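Local structure of diguanylate cyclase TpbB (Pseudomonas aeruginosa PAO1, 7A7E) at residues D23-L28 and V77-A82; F33-L38 and A159-A164; G87-S92 and V105-L110. The protein condenses two GTP molecules into the second messenger cyclic di-GMP through its magnesium-dependent GGDEF domain, thereby promoting biofilm formation and persistence of the bacterium. All blocks are in the same frame, centred on the assembly; numbering follows the deposited sequence.

Interaction 1 (D23-L28 and V77-A82)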
# COMPACT_ATOMS: atom_id res chain seq x y z
N ASP A 23 5.04 -0.98 -15.26
CA ASP A 23 4.63 0.32 -15.79
C ASP A 23 5.85 1.21 -16.04
O ASP A 23 6.80 1.21 -15.25
CB ASP A 23 3.54 0.99 -14.92
CG ASP A 23 3.97 1.38 -13.51
OD1 ASP A 23 5.18 1.29 -13.22
OD2 ASP A 23 3.10 1.76 -12.71
N SER A 24 5.80 1.97 -17.15
CA SER A 24 6.92 2.75 -17.64
C SER A 24 7.33 3.86 -16.67
O SER A 24 8.52 4.14 -16.55
CB SER A 24 6.64 3.29 -19.02
OG SER A 24 5.29 3.75 -19.12
N LEU A 25 6.35 4.47 -15.97
CA LEU A 25 6.63 5.54 -15.03
C LEU A 25 7.55 5.05 -13.91
O LEU A 25 8.61 5.63 -13.71
CB LEU A 25 5.34 6.16 -14.48
CG LEU A 25 5.53 7.33 -13.51
CD1 LEU A 25 6.21 8.51 -14.19
CD2 LEU A 25 4.20 7.77 -12.91
N THR A 26 7.14 3.98 -13.19
CA THR A 26 7.71 3.66 -11.88
C THR A 26 8.47 2.34 -11.88
O THR A 26 9.16 2.06 -10.90
CB THR A 26 6.66 3.69 -10.75
OG1 THR A 26 5.71 2.63 -10.91
CG2 THR A 26 5.93 5.00 -10.61
N SER A 27 8.33 1.55 -12.97
CA SER A 27 8.99 0.26 -13.21
C SER A 27 8.40 -0.87 -12.36
O SER A 27 9.01 -1.94 -12.25
CB SER A 27 10.49 0.31 -13.04
OG SER A 27 11.03 1.52 -13.55
N LEU A 28 7.21 -0.64 -11.80
CA LEU A 28 6.59 -1.53 -10.83
C LEU A 28 5.60 -2.46 -11.52
O LEU A 28 4.88 -2.04 -12.42
CB LEU A 28 5.85 -0.64 -9.83
CG LEU A 28 6.68 0.30 -8.95
CD1 LEU A 28 5.82 1.23 -8.11
CD2 LEU A 28 7.61 -0.52 -8.07
N VAL A 77 5.68 12.97 -7.79
CA VAL A 77 5.16 12.46 -6.53
C VAL A 77 4.98 10.93 -6.60
O VAL A 77 5.34 10.22 -5.67
CB VAL A 77 3.88 13.21 -6.12
CG1 VAL A 77 3.13 12.49 -5.00
CG2 VAL A 77 4.16 14.66 -5.73
N LEU A 78 4.46 10.41 -7.72
CA LEU A 78 4.28 8.97 -7.84
C LEU A 78 5.63 8.26 -7.77
O LEU A 78 5.79 7.27 -7.05
CB LEU A 78 3.55 8.63 -9.15
CG LEU A 78 2.07 9.01 -9.18
CD1 LEU A 78 1.35 8.21 -10.23
CD2 LEU A 78 1.43 8.77 -7.83
N VAL A 79 6.59 8.80 -8.52
CA VAL A 79 7.90 8.17 -8.61
C VAL A 79 8.54 8.14 -7.22
O VAL A 79 9.02 7.10 -6.78
CB VAL A 79 8.77 8.84 -9.69
CG1 VAL A 79 10.24 8.63 -9.42
CG2 VAL A 79 8.39 8.28 -11.05
N ASN A 80 8.46 9.29 -6.53
CA ASN A 80 8.95 9.41 -5.17
C ASN A 80 8.28 8.39 -4.25
O ASN A 80 8.97 7.70 -3.50
CB ASN A 80 8.85 10.84 -4.66
CG ASN A 80 10.09 11.65 -5.00
OD1 ASN A 80 10.25 12.10 -6.13
ND2 ASN A 80 10.95 11.84 -4.01
N ILE A 81 6.94 8.32 -4.31
CA ILE A 81 6.20 7.46 -3.40
C ILE A 81 6.68 6.03 -3.60
O ILE A 81 7.05 5.34 -2.64
CB ILE A 81 4.68 7.58 -3.61
CG1 ILE A 81 4.14 8.87 -3.01
CG2 ILE A 81 3.97 6.37 -3.03
CD1 ILE A 81 2.82 9.30 -3.57
N ALA A 82 6.67 5.62 -4.87
CA ALA A 82 7.18 4.33 -5.28
C ALA A 82 8.58 4.07 -4.70
O ALA A 82 8.79 3.02 -4.11
CB ALA A 82 7.15 4.28 -6.78
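T26 and V79 have the nearest CA atoms of the two segments, 5.6 Å apart, where the irregular turn 23-28 lies against the helical turns of 77-82. The turn is closed by its own main chain, D23 N bonding to L28 O and S27 N to D23 O. From this frame L25, T26 and L28 all direct their side chains at the helix. L25, with CG anti to the backbone N (chi1 -178°), sends its two methyl branches to different residues: CD2 meets L78 CB at 3.9 Å, crossing that side chain at about a right angle, while CD1 meets V79 CG2 at 3.8 Å. Between the leucines T26 does double duty, its methyl CG2 reaching A82 CB and V79 CG2, both at 4.1 Å, while OG1 donates to the syn lone pair of D23 OD1, 2.7 Å away. The sequence D-S-L-T is the DxLT motif found at the start of GGDEF domains, and D23 serves as its hub. Besides T26 OG1, its OD1 takes L28 N (3.1 Å) from 39° above the carboxylate plane, and OD2 forms a salt bridge with R97, just ahead of the GGDEF signature. A82, one turn further along the helix than L78, suits its place because its small side chain lets L28 CD1 come within 3.6 Å of CB. L78, buried, also touches D101, a magnesium ligand.

Interaction 2 (F33-L38 and A159-A164); sequences FFEGRL and ALLHDA
L161 makes most of this contact, reaching from helix 157-174 toward F34, E35 and L38 of helix 31-47. The axes of the two short segments stay 11.9 Å apart and are inclined at 120°, so long side chains rather than backbones have to bridge the gap. In the buried part, L161 offers CD2 to F34 CE1 at 4.1 Å, the methyl coming obliquely to the ring, and CG to L38 CD2, also at 4.1 Å. F34 and L38 both hold CG anti to the backbone N (chi1 -173° and 171°), one helical turn apart, and each slides past L161 in the opposite direction. L160 adds a looser touch, its CD1 4.5 Å from L38 CD1. Branched and aromatic residues suit this oily core. Toward the partly exposed side the packing turns from apolar to mixed: E35, extended beyond CG, sets OE2 beside L161 CD1 (3.8 Å), and this carboxylate also has a long, weak ion pair with R31. On the sheet side, V54 touches F34 and L38 while F56 touches L161. The two helices thus lie on one face of the central sheet, as in the GGDEF fold, whose sheet has helices on both faces and which is related to the catalytic domains of nucleotide cyclases.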
# COMPACT_ATOMS: atom_id res chain seq x y z
N PHE A 33 0.25 -9.40 -11.85
CA PHE A 33 1.47 -9.95 -11.29
C PHE A 33 1.27 -10.15 -9.79
O PHE A 33 1.47 -11.25 -9.27
CB PHE A 33 2.62 -8.96 -11.51
CG PHE A 33 3.98 -9.58 -11.35
CD1 PHE A 33 4.56 -9.70 -10.10
CD2 PHE A 33 4.67 -10.08 -12.45
CE1 PHE A 33 5.80 -10.29 -9.94
CE2 PHE A 33 5.91 -10.67 -12.30
CZ PHE A 33 6.47 -10.78 -11.04
N PHE A 34 0.82 -9.07 -9.15
CA PHE A 34 0.70 -9.02 -7.70
C PHE A 34 -0.19 -10.17 -7.22
O PHE A 34 0.12 -10.80 -6.21
CB PHE A 34 0.20 -7.66 -7.24
CG PHE A 34 0.20 -7.48 -5.75
CD1 PHE A 34 -0.88 -7.88 -4.98
CD2 PHE A 34 1.30 -6.92 -5.10
CE1 PHE A 34 -0.87 -7.73 -3.60
CE2 PHE A 34 1.31 -6.77 -3.72
CZ PHE A 34 0.22 -7.16 -2.97
N GLU A 35 -1.27 -10.44 -7.95
CA GLU A 35 -2.22 -11.44 -7.51
C GLU A 35 -1.57 -12.82 -7.55
O GLU A 35 -1.78 -13.64 -6.66
CB GLU A 35 -3.46 -11.40 -8.38
CG GLU A 35 -4.17 -10.06 -8.34
CD GLU A 35 -5.65 -10.10 -8.64
OE1 GLU A 35 -6.12 -11.16 -9.10
OE2 GLU A 35 -6.34 -9.06 -8.41
N GLY A 36 -0.78 -13.08 -8.61
CA GLY A 36 -0.20 -14.40 -8.78
C GLY A 36 0.78 -14.68 -7.65
O GLY A 36 0.70 -15.70 -6.96
N ARG A 37 1.66 -13.70 -7.46
CA ARG A 37 2.63 -13.74 -6.38
C ARG A 37 1.92 -13.98 -5.05
O ARG A 37 2.31 -14.87 -4.29
CB ARG A 37 3.52 -12.50 -6.40
CG ARG A 37 4.80 -12.69 -7.21
CD ARG A 37 6.09 -12.39 -6.44
NE ARG A 37 6.11 -13.03 -5.13
CZ ARG A 37 6.87 -12.62 -4.11
NH1 ARG A 37 7.66 -11.57 -4.28
NH2 ARG A 37 6.81 -13.26 -2.94
N LEU A 38 0.87 -13.20 -4.78
CA LEU A 38 0.13 -13.34 -3.54
C LEU A 38 -0.46 -14.74 -3.46
O LEU A 38 -0.44 -15.35 -2.40
CB LEU A 38 -0.97 -12.28 -3.46
CG LEU A 38 -1.96 -12.46 -2.30
CD1 LEU A 38 -1.25 -12.36 -0.96
CD2 LEU A 38 -3.07 -11.43 -2.38
N ALA A 159 -10.05 -12.19 -1.16
CA ALA A 159 -10.59 -11.77 0.12
C ALA A 159 -9.61 -10.82 0.80
O ALA A 159 -9.98 -9.74 1.27
CB ALA A 159 -10.83 -12.99 0.97
N LEU A 160 -8.36 -11.26 0.90
CA LEU A 160 -7.28 -10.48 1.57
C LEU A 160 -7.19 -9.11 0.93
O LEU A 160 -7.21 -8.13 1.64
CB LEU A 160 -5.96 -11.22 1.39
CG LEU A 160 -5.52 -12.07 2.57
CD1 LEU A 160 -4.38 -12.98 2.16
CD2 LEU A 160 -5.11 -11.20 3.73
N LEU A 161 -7.01 -9.08 -0.38
CA LEU A 161 -6.99 -7.85 -1.14
C LEU A 161 -8.17 -6.96 -0.76
O LEU A 161 -7.97 -5.83 -0.30
CB LEU A 161 -7.05 -8.19 -2.63
CG LEU A 161 -5.72 -8.51 -3.32
CD1 LEU A 161 -5.97 -9.27 -4.61
CD2 LEU A 161 -4.92 -7.23 -3.57
N HIS A 162 -9.40 -7.49 -0.94
CA HIS A 162 -10.62 -6.76 -0.61
C HIS A 162 -10.51 -6.14 0.78
O HIS A 162 -10.82 -4.96 0.96
CB HIS A 162 -11.87 -7.65 -0.77
CG HIS A 162 -13.13 -6.86 -0.53
ND1 HIS A 162 -13.64 -5.96 -1.47
CD2 HIS A 162 -13.90 -6.73 0.57
CE1 HIS A 162 -14.70 -5.35 -0.96
NE2 HIS A 162 -14.88 -5.81 0.29
N ASP A 163 -10.06 -6.94 1.75
CA ASP A 163 -10.07 -6.51 3.14
C ASP A 163 -9.15 -5.31 3.32
O ASP A 163 -9.52 -4.32 3.96
CB ASP A 163 -9.79 -7.68 4.09
CG ASP A 163 -10.95 -8.66 4.22
OD1 ASP A 163 -11.92 -8.55 3.44
OD2 ASP A 163 -10.87 -9.54 5.11
N ALA A 164 -7.95 -5.41 2.72
CA ALA A 164 -6.99 -4.32 2.78
C ALA A 164 -7.59 -3.08 2.12
O ALA A 164 -7.53 -2.00 2.69
CB ALA A 164 -5.70 -4.74 2.12

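Interaction 3 (G87-S92 and V105-L110); sequences GQLRES and VLLAPL
L89 joins V105 and L107 in a partly buried contact between a connecting loop and a strand: residues 87-92 lead from helix 62-86 into strand 94-99, and 105-110 belong to the neighbouring strand 102-110. The apolar part depends on a single methyl. L89 CD2 lies 3.9 Å from L107 CD2 and 4.1 Å from V105 CG1, alternate residues that face the same side of the sheet; its CG stands anti to the carbonyl carbon (chi1 -59°), and the leucine crosses L107 at about a right angle. At the outer end the contact turns polar, where the strand breaks direction at P109, preceded by a cis peptide bond. R90, bent at chi3, brings NH1 to 2.8 Å from P109 O, but at an angle too poor for a hydrogen bond; the charged end is instead paired with D93 in a salt bridge. Arginine suits this place because its long chain can reach D93 while its guanidinium edge faces A108 O. S92 OG probably donates to the same carbonyl, although the placement of OG is doubtful. Helix 113-126 borders this corner, its I119 touching both R90 and L107, while strand 51-59 pairs with the other edge of 102-110 and V95 of strand 94-99 supports L89 and V105.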
# COMPACT_ATOMS: atom_id res chain seq x y z
N GLY A 87 11.74 1.51 -0.32
CA GLY A 87 12.82 1.85 0.60
C GLY A 87 12.65 1.17 1.95
O GLY A 87 13.56 1.18 2.77
N GLN A 88 11.49 0.57 2.17
CA GLN A 88 11.11 0.18 3.52
C GLN A 88 10.86 -1.32 3.55
O GLN A 88 10.62 -1.91 4.60
CB GLN A 88 9.89 0.98 3.95
CG GLN A 88 10.10 1.68 5.27
CD GLN A 88 11.20 2.70 5.18
OE1 GLN A 88 11.54 3.18 4.10
NE2 GLN A 88 11.76 3.05 6.32
N LEU A 89 10.94 -1.93 2.37
CA LEU A 89 10.66 -3.34 2.20
C LEU A 89 11.95 -4.15 2.35
O LEU A 89 13.04 -3.59 2.49
CB LEU A 89 10.06 -3.54 0.81
CG LEU A 89 8.77 -2.77 0.56
CD1 LEU A 89 8.07 -3.31 -0.67
CD2 LEU A 89 7.86 -2.86 1.77
N ARG A 90 11.80 -5.47 2.32
CA ARG A 90 12.94 -6.35 2.26
C ARG A 90 12.90 -7.05 0.90
O ARG A 90 11.87 -7.05 0.24
CB ARG A 90 12.96 -7.25 3.50
CG ARG A 90 12.02 -8.44 3.42
CD ARG A 90 11.78 -9.13 4.74
NE ARG A 90 10.92 -8.35 5.62
CZ ARG A 90 9.62 -8.53 5.77
NH1 ARG A 90 8.98 -9.48 5.10
NH2 ARG A 90 8.96 -7.76 6.60
N GLU A 91 14.04 -7.60 0.48
CA GLU A 91 14.20 -8.12 -0.87
C GLU A 91 13.07 -9.08 -1.20
O GLU A 91 12.77 -9.35 -2.36
CB GLU A 91 15.59 -8.75 -1.03
CG GLU A 91 16.74 -7.76 -0.90
CD GLU A 91 16.75 -6.58 -1.87
OE1 GLU A 91 16.43 -6.77 -3.07
OE2 GLU A 91 17.10 -5.47 -1.42
N SER A 92 12.41 -9.56 -0.14
CA SER A 92 11.46 -10.65 -0.24
C SER A 92 10.04 -10.13 -0.49
O SER A 92 9.20 -10.85 -1.05
CB SER A 92 11.61 -11.53 0.98
OG SER A 92 11.28 -10.85 2.18
N VAL A 105 1.06 -3.94 -1.70
CA VAL A 105 2.33 -4.35 -1.14
C VAL A 105 2.18 -5.69 -0.44
O VAL A 105 1.34 -5.82 0.46
CB VAL A 105 2.89 -3.31 -0.16
CG1 VAL A 105 4.05 -3.89 0.64
CG2 VAL A 105 3.28 -2.02 -0.86
N LEU A 106 3.04 -6.65 -0.82
CA LEU A 106 3.04 -7.98 -0.23
C LEU A 106 4.22 -8.11 0.71
O LEU A 106 5.34 -7.88 0.27
CB LEU A 106 3.16 -9.01 -1.35
CG LEU A 106 3.39 -10.42 -0.84
CD1 LEU A 106 2.22 -10.85 0.03
CD2 LEU A 106 3.58 -11.38 -1.99
N LEU A 107 3.93 -8.46 1.98
CA LEU A 107 4.93 -8.62 3.03
C LEU A 107 4.96 -10.08 3.42
O LEU A 107 4.13 -10.54 4.20
CB LEU A 107 4.59 -7.79 4.27
CG LEU A 107 4.60 -6.26 4.19
CD1 LEU A 107 4.59 -5.64 5.58
CD2 LEU A 107 5.78 -5.71 3.41
N ALA A 108 5.92 -10.81 2.84
CA ALA A 108 6.07 -12.24 3.04
C ALA A 108 7.56 -12.53 3.07
O ALA A 108 8.31 -11.86 2.37
CB ALA A 108 5.41 -12.98 1.91
N PRO A 109 8.06 -13.45 3.93
CA PRO A 109 7.29 -13.97 5.06
C PRO A 109 7.26 -12.93 6.18
O PRO A 109 7.98 -11.93 6.13
CB PRO A 109 8.19 -15.11 5.53
CG PRO A 109 9.56 -14.57 5.27
CD PRO A 109 9.40 -14.04 3.86
N LEU A 110 6.43 -13.21 7.18
CA LEU A 110 6.20 -12.28 8.26
C LEU A 110 6.35 -13.00 9.58
O LEU A 110 5.75 -14.06 9.78
CB LEU A 110 4.75 -11.78 8.14
CG LEU A 110 4.24 -10.83 9.21
CD1 LEU A 110 5.07 -9.56 9.14
CD2 LEU A 110 2.77 -10.50 9.02

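All three contacts belong to one GGDEF domain built round a five-stranded sheet. Along the chain the order is 23-28, 33-38, 77-82, 159-164, so interactions 1 and 2 interleave; interaction 1 is complete before interaction 3 begins, and interaction 3 falls within the span between 33-38 and 159-164. Their centres lie about 20 Å (1 and 2), 17 Å (1 and 3) and 14 Å (2 and 3) apart. Strand 102-110 connects them: F103 meets interaction 1, V105 and L107 face the loop of interaction 3, and L106, from the opposite face, packs against F34 of interaction 2. Interaction 1 alone adjoins the magnesium site; the others pack helices and loop against the sheet that carries it.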